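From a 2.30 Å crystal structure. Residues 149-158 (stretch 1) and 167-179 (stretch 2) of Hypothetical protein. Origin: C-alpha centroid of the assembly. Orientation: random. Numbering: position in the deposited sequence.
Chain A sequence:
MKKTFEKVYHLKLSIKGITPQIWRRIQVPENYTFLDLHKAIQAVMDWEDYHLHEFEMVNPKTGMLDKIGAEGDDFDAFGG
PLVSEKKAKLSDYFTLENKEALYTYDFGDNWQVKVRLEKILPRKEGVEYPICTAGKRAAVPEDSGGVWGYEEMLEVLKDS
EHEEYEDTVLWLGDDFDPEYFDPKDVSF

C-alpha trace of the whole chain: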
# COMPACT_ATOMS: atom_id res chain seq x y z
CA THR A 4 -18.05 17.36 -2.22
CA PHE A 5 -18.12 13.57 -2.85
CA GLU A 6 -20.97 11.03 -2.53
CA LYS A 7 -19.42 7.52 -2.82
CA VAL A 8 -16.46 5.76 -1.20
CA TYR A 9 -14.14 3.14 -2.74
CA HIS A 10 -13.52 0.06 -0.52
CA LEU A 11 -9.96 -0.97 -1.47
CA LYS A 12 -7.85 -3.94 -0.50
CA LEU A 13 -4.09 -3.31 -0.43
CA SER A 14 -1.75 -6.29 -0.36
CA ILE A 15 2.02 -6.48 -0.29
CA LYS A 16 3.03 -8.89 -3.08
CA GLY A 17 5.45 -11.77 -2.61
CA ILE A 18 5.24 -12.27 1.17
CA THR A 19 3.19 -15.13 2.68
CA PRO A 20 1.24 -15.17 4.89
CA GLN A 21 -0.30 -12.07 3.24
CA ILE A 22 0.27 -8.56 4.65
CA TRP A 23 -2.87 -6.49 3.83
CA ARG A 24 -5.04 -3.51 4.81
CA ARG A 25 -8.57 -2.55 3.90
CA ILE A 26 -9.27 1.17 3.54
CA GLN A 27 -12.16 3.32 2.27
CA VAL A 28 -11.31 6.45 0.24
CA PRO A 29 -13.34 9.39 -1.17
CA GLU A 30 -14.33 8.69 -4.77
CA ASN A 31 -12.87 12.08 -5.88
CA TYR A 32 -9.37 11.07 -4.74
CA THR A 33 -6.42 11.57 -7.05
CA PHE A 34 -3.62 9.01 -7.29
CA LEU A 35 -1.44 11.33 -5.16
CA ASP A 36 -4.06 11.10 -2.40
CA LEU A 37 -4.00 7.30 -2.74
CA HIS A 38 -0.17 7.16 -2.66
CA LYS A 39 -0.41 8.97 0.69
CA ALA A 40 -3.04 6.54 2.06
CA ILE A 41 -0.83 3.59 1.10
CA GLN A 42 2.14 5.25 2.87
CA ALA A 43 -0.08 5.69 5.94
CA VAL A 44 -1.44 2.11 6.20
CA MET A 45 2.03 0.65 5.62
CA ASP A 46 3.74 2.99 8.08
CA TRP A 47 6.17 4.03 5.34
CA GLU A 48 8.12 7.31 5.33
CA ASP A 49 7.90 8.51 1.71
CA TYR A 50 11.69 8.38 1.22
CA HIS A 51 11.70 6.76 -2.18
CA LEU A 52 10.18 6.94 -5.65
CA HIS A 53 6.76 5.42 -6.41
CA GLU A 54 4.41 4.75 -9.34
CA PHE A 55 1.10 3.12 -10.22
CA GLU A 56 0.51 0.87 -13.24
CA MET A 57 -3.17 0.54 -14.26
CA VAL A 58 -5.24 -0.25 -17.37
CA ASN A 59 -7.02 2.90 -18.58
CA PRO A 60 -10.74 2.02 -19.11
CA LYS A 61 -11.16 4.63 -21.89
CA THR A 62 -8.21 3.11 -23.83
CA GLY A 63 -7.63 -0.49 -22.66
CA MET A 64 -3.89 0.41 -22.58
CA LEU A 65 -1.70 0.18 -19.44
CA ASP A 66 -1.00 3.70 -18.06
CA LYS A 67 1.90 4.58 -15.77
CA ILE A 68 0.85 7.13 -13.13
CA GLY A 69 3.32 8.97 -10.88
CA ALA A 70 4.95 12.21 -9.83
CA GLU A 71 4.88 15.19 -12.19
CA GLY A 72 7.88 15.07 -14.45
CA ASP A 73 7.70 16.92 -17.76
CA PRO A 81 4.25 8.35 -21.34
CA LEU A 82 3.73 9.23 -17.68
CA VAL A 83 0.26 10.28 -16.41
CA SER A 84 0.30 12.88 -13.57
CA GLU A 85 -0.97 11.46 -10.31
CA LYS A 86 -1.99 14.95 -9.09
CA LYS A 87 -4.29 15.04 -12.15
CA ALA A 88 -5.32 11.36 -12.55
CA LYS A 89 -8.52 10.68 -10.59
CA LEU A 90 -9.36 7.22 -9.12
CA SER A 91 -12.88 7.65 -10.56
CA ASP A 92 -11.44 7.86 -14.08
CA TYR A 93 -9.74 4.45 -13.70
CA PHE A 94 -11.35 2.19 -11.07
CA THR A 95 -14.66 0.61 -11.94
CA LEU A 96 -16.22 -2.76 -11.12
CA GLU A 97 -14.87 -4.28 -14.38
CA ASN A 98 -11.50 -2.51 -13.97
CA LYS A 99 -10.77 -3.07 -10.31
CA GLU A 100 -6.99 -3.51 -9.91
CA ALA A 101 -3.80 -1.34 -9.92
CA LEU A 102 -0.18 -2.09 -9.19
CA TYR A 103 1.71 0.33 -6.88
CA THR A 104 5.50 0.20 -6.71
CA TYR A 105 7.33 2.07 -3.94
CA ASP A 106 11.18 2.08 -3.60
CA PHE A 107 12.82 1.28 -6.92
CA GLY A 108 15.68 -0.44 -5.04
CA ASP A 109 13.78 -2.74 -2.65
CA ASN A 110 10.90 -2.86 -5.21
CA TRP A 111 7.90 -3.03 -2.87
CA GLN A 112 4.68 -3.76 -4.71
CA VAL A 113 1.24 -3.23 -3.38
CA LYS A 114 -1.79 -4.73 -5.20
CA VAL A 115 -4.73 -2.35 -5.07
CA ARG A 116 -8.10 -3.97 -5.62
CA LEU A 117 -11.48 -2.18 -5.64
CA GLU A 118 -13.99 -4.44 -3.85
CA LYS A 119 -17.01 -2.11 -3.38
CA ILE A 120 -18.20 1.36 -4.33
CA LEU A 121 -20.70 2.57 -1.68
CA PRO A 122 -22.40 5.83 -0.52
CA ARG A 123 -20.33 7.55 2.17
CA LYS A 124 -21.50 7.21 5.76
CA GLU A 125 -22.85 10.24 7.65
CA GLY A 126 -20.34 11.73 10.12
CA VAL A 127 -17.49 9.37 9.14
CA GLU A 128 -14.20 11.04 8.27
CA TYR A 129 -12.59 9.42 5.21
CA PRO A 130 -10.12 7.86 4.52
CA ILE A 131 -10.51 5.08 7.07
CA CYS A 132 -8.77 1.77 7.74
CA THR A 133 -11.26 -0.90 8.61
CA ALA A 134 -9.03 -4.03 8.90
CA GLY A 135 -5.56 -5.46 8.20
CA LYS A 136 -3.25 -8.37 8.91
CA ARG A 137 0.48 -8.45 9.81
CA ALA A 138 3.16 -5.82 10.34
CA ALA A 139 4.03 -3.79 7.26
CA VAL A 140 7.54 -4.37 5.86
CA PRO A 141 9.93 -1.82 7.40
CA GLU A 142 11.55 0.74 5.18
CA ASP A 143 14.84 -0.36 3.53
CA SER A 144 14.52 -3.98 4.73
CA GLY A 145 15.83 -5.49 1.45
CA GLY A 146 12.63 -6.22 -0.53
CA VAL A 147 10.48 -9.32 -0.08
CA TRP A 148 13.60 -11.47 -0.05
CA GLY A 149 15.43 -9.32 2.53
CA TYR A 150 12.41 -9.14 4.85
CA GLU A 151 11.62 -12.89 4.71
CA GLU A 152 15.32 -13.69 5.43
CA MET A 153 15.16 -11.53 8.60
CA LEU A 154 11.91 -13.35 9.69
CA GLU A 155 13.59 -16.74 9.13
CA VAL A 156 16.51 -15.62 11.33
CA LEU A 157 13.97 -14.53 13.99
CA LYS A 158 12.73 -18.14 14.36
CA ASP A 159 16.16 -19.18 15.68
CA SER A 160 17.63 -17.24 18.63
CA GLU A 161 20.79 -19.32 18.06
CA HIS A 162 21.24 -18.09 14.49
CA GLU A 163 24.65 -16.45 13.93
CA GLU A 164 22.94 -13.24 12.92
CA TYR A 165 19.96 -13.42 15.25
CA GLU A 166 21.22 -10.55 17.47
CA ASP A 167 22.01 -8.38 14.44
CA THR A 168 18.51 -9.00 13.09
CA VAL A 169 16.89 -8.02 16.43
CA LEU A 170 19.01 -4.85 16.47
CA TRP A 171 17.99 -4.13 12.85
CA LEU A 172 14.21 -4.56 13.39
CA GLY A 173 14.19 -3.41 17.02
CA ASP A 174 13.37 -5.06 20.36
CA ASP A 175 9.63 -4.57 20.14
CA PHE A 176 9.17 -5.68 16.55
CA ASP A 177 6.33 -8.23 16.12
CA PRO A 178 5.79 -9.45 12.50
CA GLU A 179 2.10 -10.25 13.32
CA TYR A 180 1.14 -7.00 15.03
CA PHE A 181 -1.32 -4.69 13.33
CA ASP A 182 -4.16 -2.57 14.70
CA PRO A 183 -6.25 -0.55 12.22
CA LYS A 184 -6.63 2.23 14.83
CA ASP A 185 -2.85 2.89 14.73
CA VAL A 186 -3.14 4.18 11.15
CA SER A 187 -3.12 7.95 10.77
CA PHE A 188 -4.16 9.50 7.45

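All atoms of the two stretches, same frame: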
# COMPACT_ATOMS: atom_id res chain seq x y z
N GLY A 149 14.78 -9.82 1.31
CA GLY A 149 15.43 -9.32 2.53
C GLY A 149 14.59 -9.44 3.79
O GLY A 149 15.07 -9.88 4.83
N TYR A 150 13.32 -9.04 3.72
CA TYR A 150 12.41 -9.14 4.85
C TYR A 150 12.14 -10.60 5.28
O TYR A 150 12.24 -10.93 6.46
CB TYR A 150 11.11 -8.37 4.57
CG TYR A 150 10.15 -8.34 5.75
CD1 TYR A 150 10.52 -7.73 6.96
CD2 TYR A 150 8.89 -8.95 5.67
CE1 TYR A 150 9.67 -7.71 8.04
CE2 TYR A 150 7.99 -8.93 6.76
CZ TYR A 150 8.40 -8.30 7.94
OH TYR A 150 7.59 -8.26 9.02
N GLU A 151 11.83 -11.49 4.34
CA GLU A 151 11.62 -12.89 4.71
C GLU A 151 12.88 -13.52 5.33
O GLU A 151 12.76 -14.31 6.27
CB GLU A 151 11.08 -13.72 3.54
CG GLU A 151 9.61 -13.44 3.22
CD GLU A 151 8.59 -14.26 4.05
OE1 GLU A 151 8.86 -14.59 5.24
OE2 GLU A 151 7.49 -14.59 3.49
N GLU A 152 14.07 -13.20 4.83
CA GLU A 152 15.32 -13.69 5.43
C GLU A 152 15.45 -13.27 6.90
O GLU A 152 15.74 -14.10 7.75
CB GLU A 152 16.56 -13.21 4.67
CG GLU A 152 16.78 -13.86 3.32
CD GLU A 152 17.91 -13.17 2.52
OE1 GLU A 152 18.61 -12.29 3.12
OE2 GLU A 152 18.10 -13.49 1.31
N MET A 153 15.26 -11.99 7.20
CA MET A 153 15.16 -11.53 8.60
C MET A 153 14.15 -12.35 9.45
O MET A 153 14.49 -12.77 10.53
CB MET A 153 14.82 -10.05 8.64
CG MET A 153 16.04 -9.16 8.30
SD MET A 153 15.90 -7.39 8.57
CE MET A 153 14.42 -6.99 7.74
N LEU A 154 12.93 -12.57 8.95
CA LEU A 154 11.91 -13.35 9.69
C LEU A 154 12.31 -14.78 9.94
O LEU A 154 11.93 -15.34 10.96
CB LEU A 154 10.53 -13.31 9.00
CG LEU A 154 9.86 -11.94 8.85
CD1 LEU A 154 8.46 -12.13 8.35
CD2 LEU A 154 9.88 -11.16 10.17
N GLU A 155 13.06 -15.37 9.00
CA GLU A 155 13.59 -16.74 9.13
C GLU A 155 14.63 -16.80 10.25
O GLU A 155 14.55 -17.68 11.12
CB GLU A 155 14.18 -17.24 7.80
CG GLU A 155 13.16 -17.68 6.78
CD GLU A 155 12.31 -18.87 7.26
OE1 GLU A 155 12.83 -20.01 7.38
OE2 GLU A 155 11.10 -18.67 7.51
N VAL A 156 15.59 -15.88 10.21
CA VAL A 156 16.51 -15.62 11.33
C VAL A 156 15.78 -15.51 12.68
O VAL A 156 16.21 -16.11 13.67
CB VAL A 156 17.36 -14.33 11.11
CG1 VAL A 156 17.99 -13.87 12.40
CG2 VAL A 156 18.43 -14.55 10.04
N LEU A 157 14.67 -14.78 12.72
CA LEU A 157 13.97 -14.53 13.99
C LEU A 157 13.49 -15.80 14.70
O LEU A 157 13.40 -15.85 15.94
CB LEU A 157 12.85 -13.49 13.82
CG LEU A 157 13.28 -12.02 13.87
CD1 LEU A 157 12.09 -11.03 13.81
CD2 LEU A 157 14.18 -11.72 15.09
N LYS A 158 13.23 -16.84 13.90
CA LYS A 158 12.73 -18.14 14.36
C LYS A 158 13.78 -18.97 15.08
O LYS A 158 13.49 -20.07 15.54
CB LYS A 158 12.19 -18.93 13.17
CG LYS A 158 11.20 -18.17 12.33
CD LYS A 158 10.56 -19.04 11.28
CE LYS A 158 9.65 -18.20 10.38
NZ LYS A 158 9.02 -18.99 9.28
N ASP A 167 21.93 -9.44 15.43
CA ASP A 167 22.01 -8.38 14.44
C ASP A 167 20.67 -8.10 13.81
O ASP A 167 20.38 -6.97 13.43
CB ASP A 167 23.01 -8.74 13.36
CG ASP A 167 24.45 -8.68 13.85
OD1 ASP A 167 25.28 -9.45 13.31
OD2 ASP A 167 24.76 -7.86 14.75
N THR A 168 19.84 -9.13 13.69
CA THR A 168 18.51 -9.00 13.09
C THR A 168 17.59 -8.28 14.07
O THR A 168 16.88 -7.39 13.68
CB THR A 168 17.97 -10.39 12.71
OG1 THR A 168 18.94 -11.06 11.92
CG2 THR A 168 16.59 -10.32 11.96
N VAL A 169 17.64 -8.67 15.34
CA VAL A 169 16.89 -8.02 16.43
C VAL A 169 17.24 -6.54 16.52
O VAL A 169 16.33 -5.71 16.67
CB VAL A 169 17.10 -8.72 17.81
CG1 VAL A 169 16.46 -7.92 18.96
CG2 VAL A 169 16.52 -10.14 17.77
N LEU A 170 18.53 -6.22 16.41
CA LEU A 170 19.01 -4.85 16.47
C LEU A 170 18.44 -4.04 15.29
O LEU A 170 17.99 -2.91 15.45
CB LEU A 170 20.55 -4.79 16.53
CG LEU A 170 21.18 -3.43 16.91
CD1 LEU A 170 20.90 -2.98 18.35
CD2 LEU A 170 22.70 -3.42 16.65
N TRP A 171 18.43 -4.70 14.12
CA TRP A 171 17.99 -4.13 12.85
C TRP A 171 16.49 -3.76 12.92
O TRP A 171 16.11 -2.63 12.59
CB TRP A 171 18.27 -5.13 11.68
CG TRP A 171 18.34 -4.49 10.33
CD1 TRP A 171 19.46 -4.33 9.56
CD2 TRP A 171 17.24 -3.94 9.55
NE1 TRP A 171 19.14 -3.71 8.37
CE2 TRP A 171 17.80 -3.46 8.33
CE3 TRP A 171 15.85 -3.84 9.74
CZ2 TRP A 171 17.00 -2.84 7.33
CZ3 TRP A 171 15.07 -3.21 8.75
CH2 TRP A 171 15.65 -2.72 7.56
N LEU A 172 15.67 -4.71 13.36
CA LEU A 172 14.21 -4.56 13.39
C LEU A 172 13.71 -3.93 14.67
O LEU A 172 12.60 -3.43 14.71
CB LEU A 172 13.52 -5.93 13.15
CG LEU A 172 13.60 -6.58 11.75
CD1 LEU A 172 13.18 -8.03 11.81
CD2 LEU A 172 12.74 -5.82 10.76
N GLY A 173 14.55 -3.96 15.71
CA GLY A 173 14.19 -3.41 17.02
C GLY A 173 13.63 -4.44 17.99
O GLY A 173 13.03 -5.45 17.59
N ASP A 174 13.80 -4.16 19.28
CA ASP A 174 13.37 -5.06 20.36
C ASP A 174 11.92 -5.46 20.26
O ASP A 174 11.59 -6.63 20.42
CB ASP A 174 13.57 -4.40 21.73
CG ASP A 174 14.83 -4.85 22.40
OD1 ASP A 174 15.38 -5.90 21.98
OD2 ASP A 174 15.28 -4.16 23.35
N ASP A 175 11.08 -4.45 20.05
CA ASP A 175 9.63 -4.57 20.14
C ASP A 175 8.96 -5.05 18.86
O ASP A 175 7.75 -5.22 18.81
CB ASP A 175 9.02 -3.22 20.58
CG ASP A 175 9.66 -2.00 19.88
OD1 ASP A 175 8.96 -0.95 19.71
OD2 ASP A 175 10.87 -2.06 19.51
N PHE A 176 9.75 -5.30 17.82
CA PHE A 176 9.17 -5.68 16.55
C PHE A 176 8.43 -7.02 16.66
O PHE A 176 8.95 -7.99 17.22
CB PHE A 176 10.21 -5.67 15.42
CG PHE A 176 9.64 -6.00 14.07
CD1 PHE A 176 9.02 -5.00 13.30
CD2 PHE A 176 9.70 -7.32 13.57
CE1 PHE A 176 8.46 -5.31 12.05
CE2 PHE A 176 9.15 -7.63 12.33
CZ PHE A 176 8.54 -6.60 11.56
N ASP A 177 7.21 -7.04 16.14
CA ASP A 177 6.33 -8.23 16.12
C ASP A 177 5.77 -8.33 14.68
O ASP A 177 4.99 -7.48 14.27
CB ASP A 177 5.21 -8.08 17.16
CG ASP A 177 4.19 -9.21 17.15
OD1 ASP A 177 4.27 -10.16 16.33
OD2 ASP A 177 3.28 -9.15 17.98
N PRO A 178 6.27 -9.30 13.88
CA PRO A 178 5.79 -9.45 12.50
C PRO A 178 4.27 -9.60 12.33
O PRO A 178 3.77 -9.28 11.25
CB PRO A 178 6.53 -10.70 11.97
CG PRO A 178 7.12 -11.36 13.19
CD PRO A 178 7.32 -10.28 14.21
N GLU A 179 3.56 -10.02 13.39
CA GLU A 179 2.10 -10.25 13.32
C GLU A 179 1.25 -9.14 13.92
O GLU A 179 0.01 -9.25 13.96
CB GLU A 179 1.68 -11.59 13.99
CG GLU A 179 2.49 -12.81 13.55
CD GLU A 179 2.70 -12.85 12.05
OE1 GLU A 179 1.73 -12.55 11.29
OE2 GLU A 179 3.82 -13.20 11.62
O HOH W 1 5.10 -8.81 8.78

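Two helices and the loop that follows the second pack through apolar side chains, burying 505 Å² in total, with no direct hydrogen bond between the stretches. The axes of helix 149-157 and helix 167-172 approach to 9.8 Å, and their N-to-C directions differ by 125°, so the helices cross obliquely. The backbones come closest where Met153 CA lies 6.1 Å from Thr168 CA, a spacing that leaves room for little more than a methyl group: Thr168 CG2 sits 3.5 Å from Met153 O and 3.8 Å from Met153 CB. Thr168 has chi1 near -53° (m), which sets CG2 against Met153 while OG1 lies 3.0 Å from Val156 CG1. That approach is tighter than an ordinary van der Waals contact and is no hydrogen bond, since a methyl cannot satisfy the hydroxyl; OG1 is hydrogen-bonded elsewhere in the structure.

Met153 points its CA-to-CB bond toward the second helix and extends in an m, t, m conformation. Its chi1 and chi2 (m, t) carry SD over one face of the Trp171 six-membered ring, and chi3 of -51° (m) then sets CE over the same face: SD is 4.1 Å from its centroid and 26° off the normal, CE 4.2 Å and 24° off. The first is a sulfur-aromatic contact, the second a CH-pi contact, in which the polarized methyl meets the electron-rich ring face. CE also touches Leu172 CD2 at 3.6 Å, so the methyl packs against the indole and the leucine, which also touch each other, Leu172 CD2 lying 3.8 Å from Trp171 CE3. Trp171, chi1 -158° (t), remains largely exposed.

One turn along, Leu157 starts sideways, but its m, t rotamer brings the branched end to the second stretch. CD2 meets Val169 CG2 at 3.9 Å, while CD1 meets Leu172 CD1 at 3.8 Å and lies near the edge of the Phe176 ring, 4.4 Å from CD2 of that residue. Leu172 is likewise m, t, its CA-to-CB bond directed toward the first helix.

Beyond Leu172 the chain leaves the helix at Gly173, whose phi of 95° would jam a CB against the preceding carbonyl oxygen. A type I turn from Gly173 to Phe176, with Phe176 N bonded to Gly173 O at 3.3 Å, brings the chain round to Phe176. There chi1 of -177° (t) presents the ring edge to the first helix: Leu154 CD2 is 4.2 Å from Phe176 CE2, and Tyr150 OH is 3.2 Å from Phe176 CZ. Leu154, again m, t, also sets CD2 3.8 Å from Pro178 CB, joining the proline to the apolar cluster.

Tyr150 leaves its helix sideways, but its t rotamer carries the phenol to the loop. Its hydroxyl makes the polar link that the direct contacts lack: Tyr150 OH donates to a water at 2.6 Å from the water O, and this water donates to Pro178 O, 2.8 Å from its own O. The bridge lets the hydroxyl sit beside Phe176 and Pro178 without losing a hydrogen-bonding partner.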